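Local structure of glucose 1-dehydrogenase (Haloferax mediterranei, 2VWH) at residues T86-P91 with Y112-I117. The protein oxidises D-glucose and several other aldose sugars with NADP(+), or less readily NAD(+), as electron acceptor, using a catalytic zinc ion. Sequence-based numbering, arbitrary orientation.
Sequences TVRRPP and YFERGI. With BGC (beta-D-glucopyranose), chain C.
Arg88 and Glu114, a non-hydrogen-bonded pair of a short antiparallel ladder, illustrate how a second-shell residue can position a ligand-binding one. Their side chains run alongside each other, and NE and NH2 of Arg88 both grip a single oxygen, Glu114 OE2, which lies in the guanidinium plane and 3.0 Å from NE. The guanidinium rests flat on Tyr112 in a cation-pi stack, with Arg88 CZ 3.6 Å from the ring centroid and the planes 10° apart; Arg88 NH1 bonds to Pro104 O. With chi1 at 63°, the Tyr112 side chain folds back so that its ring lies against Arg88. Glu114, probably steadied in this way, accepts from glucose O4 at OE2 (2.6 Å) and from O6 at OE1.

The partly exposed side gathers Arg89, Phe113 and Arg115. Arg115 lays its aliphatic chain against Arg89, CG to CG at 4.0 Å, and one water accepts from Arg89 NE and Arg115 NH1. Ser130 OG and His121 O hold the two guanidinium groups. Phe113 takes Pro91 CA over its ring centre, a CH-pi contact.

Paired backbone bonds between Arg89 and Phe113 tie the strands together in the GroES-like domain of this zinc-containing alcohol dehydrogenase, beside its glucose site.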
# COMPACT_ATOMS: atom_id res chain seq x y z
N THR A 86 -24.83 -10.40 4.35
CA THR A 86 -23.84 -9.50 3.77
C THR A 86 -24.56 -8.24 3.25
O THR A 86 -25.80 -8.19 3.18
CB THR A 86 -22.99 -10.16 2.63
OG1 THR A 86 -23.83 -10.44 1.48
CG2 THR A 86 -22.32 -11.47 3.13
N VAL A 87 -23.80 -7.24 2.88
CA VAL A 87 -24.37 -5.93 2.58
C VAL A 87 -24.54 -5.64 1.08
O VAL A 87 -25.54 -5.02 0.67
CB VAL A 87 -23.54 -4.84 3.28
CG1 VAL A 87 -24.05 -3.44 2.92
CG2 VAL A 87 -23.57 -5.09 4.81
N ARG A 88 -23.61 -6.13 0.26
CA ARG A 88 -23.62 -5.81 -1.17
C ARG A 88 -24.46 -6.75 -2.03
O ARG A 88 -24.48 -7.97 -1.81
CB ARG A 88 -22.19 -5.72 -1.73
CG ARG A 88 -21.55 -4.42 -1.38
CD ARG A 88 -20.17 -4.25 -1.96
NE ARG A 88 -19.63 -2.95 -1.57
CZ ARG A 88 -18.54 -2.41 -2.09
NH1 ARG A 88 -17.84 -3.05 -3.00
NH2 ARG A 88 -18.14 -1.21 -1.68
N ARG A 89 -25.16 -6.15 -2.99
CA ARG A 89 -26.00 -6.88 -3.94
C ARG A 89 -25.75 -6.33 -5.34
O ARG A 89 -25.33 -5.18 -5.49
CB ARG A 89 -27.48 -6.72 -3.58
CG ARG A 89 -27.88 -7.22 -2.19
CD ARG A 89 -27.92 -8.74 -2.13
NE ARG A 89 -28.29 -9.20 -0.80
CZ ARG A 89 -27.47 -9.27 0.25
NH1 ARG A 89 -26.19 -8.96 0.14
NH2 ARG A 89 -27.95 -9.69 1.42
N PRO A 90 -26.01 -7.15 -6.38
CA PRO A 90 -25.82 -6.69 -7.76
C PRO A 90 -26.67 -5.46 -8.07
O PRO A 90 -27.78 -5.33 -7.53
CB PRO A 90 -26.30 -7.87 -8.61
CG PRO A 90 -26.33 -9.03 -7.72
CD PRO A 90 -26.50 -8.53 -6.32
N PRO A 91 -26.18 -4.55 -8.93
CA PRO A 91 -26.98 -3.38 -9.26
C PRO A 91 -28.12 -3.73 -10.22
O PRO A 91 -28.28 -4.90 -10.58
CB PRO A 91 -25.96 -2.43 -9.90
CG PRO A 91 -24.97 -3.33 -10.53
CD PRO A 91 -24.91 -4.58 -9.67
N TYR A 112 -22.38 -1.96 -7.72
CA TYR A 112 -23.00 -2.64 -6.58
C TYR A 112 -24.08 -1.76 -5.97
O TYR A 112 -24.09 -0.55 -6.18
CB TYR A 112 -21.94 -2.96 -5.52
CG TYR A 112 -21.29 -1.75 -4.91
CD1 TYR A 112 -21.87 -1.09 -3.84
CD2 TYR A 112 -20.10 -1.24 -5.43
CE1 TYR A 112 -21.29 0.03 -3.29
CE2 TYR A 112 -19.50 -0.12 -4.88
CZ TYR A 112 -20.10 0.51 -3.80
OH TYR A 112 -19.51 1.62 -3.25
N PHE A 113 -25.00 -2.39 -5.25
CA PHE A 113 -25.80 -1.70 -4.24
C PHE A 113 -25.31 -2.15 -2.86
O PHE A 113 -24.81 -3.27 -2.72
CB PHE A 113 -27.27 -2.09 -4.33
CG PHE A 113 -27.97 -1.62 -5.58
CD1 PHE A 113 -27.57 -0.46 -6.25
CD2 PHE A 113 -29.08 -2.31 -6.06
CE1 PHE A 113 -28.26 -0.02 -7.38
CE2 PHE A 113 -29.76 -1.88 -7.19
CZ PHE A 113 -29.35 -0.73 -7.85
N GLU A 114 -25.46 -1.29 -1.86
CA GLU A 114 -25.29 -1.68 -0.46
C GLU A 114 -26.61 -1.47 0.26
O GLU A 114 -27.13 -0.35 0.33
CB GLU A 114 -24.18 -0.86 0.21
CG GLU A 114 -22.79 -1.26 -0.22
CD GLU A 114 -21.67 -0.35 0.33
OE1 GLU A 114 -21.91 0.78 0.81
OE2 GLU A 114 -20.50 -0.78 0.25
N ARG A 115 -27.14 -2.56 0.82
CA ARG A 115 -28.41 -2.52 1.52
C ARG A 115 -28.31 -1.62 2.75
O ARG A 115 -27.40 -1.77 3.57
CB ARG A 115 -28.85 -3.94 1.89
CG ARG A 115 -29.25 -4.79 0.64
CD ARG A 115 -30.17 -5.99 0.94
NE ARG A 115 -31.40 -5.58 1.62
CZ ARG A 115 -32.47 -6.34 1.83
NH1 ARG A 115 -32.54 -7.59 1.39
NH2 ARG A 115 -33.50 -5.83 2.50
N GLY A 116 -29.23 -0.67 2.85
CA GLY A 116 -29.27 0.32 3.90
C GLY A 116 -28.38 1.53 3.67
O GLY A 116 -28.36 2.44 4.50
N ILE A 117 -27.67 1.57 2.56
CA ILE A 117 -26.66 2.60 2.34
C ILE A 117 -26.78 3.21 0.95
O ILE A 117 -26.95 4.42 0.83
CB ILE A 117 -25.23 2.07 2.56
CG1 ILE A 117 -25.07 1.44 3.96
CG2 ILE A 117 -24.20 3.22 2.42
CD1 ILE A 117 -23.70 0.81 4.20
C2 BGC C . -20.54 -0.79 5.90
C3 BGC C . -19.80 -1.44 4.74
C4 BGC C . -19.79 -0.45 3.59
C5 BGC C . -19.18 0.90 4.03
C6 BGC C . -19.17 1.89 2.87
C1 BGC C . -19.91 0.55 6.25
O1 BGC C . -20.52 1.00 7.43
O2 BGC C . -20.27 -1.56 7.04
O3 BGC C . -20.45 -2.64 4.37
O4 BGC C . -19.14 -1.03 2.48
O5 BGC C . -19.90 1.44 5.16
O6 BGC C . -20.50 2.22 2.58
O HOH W 1 -31.34 -8.96 -1.29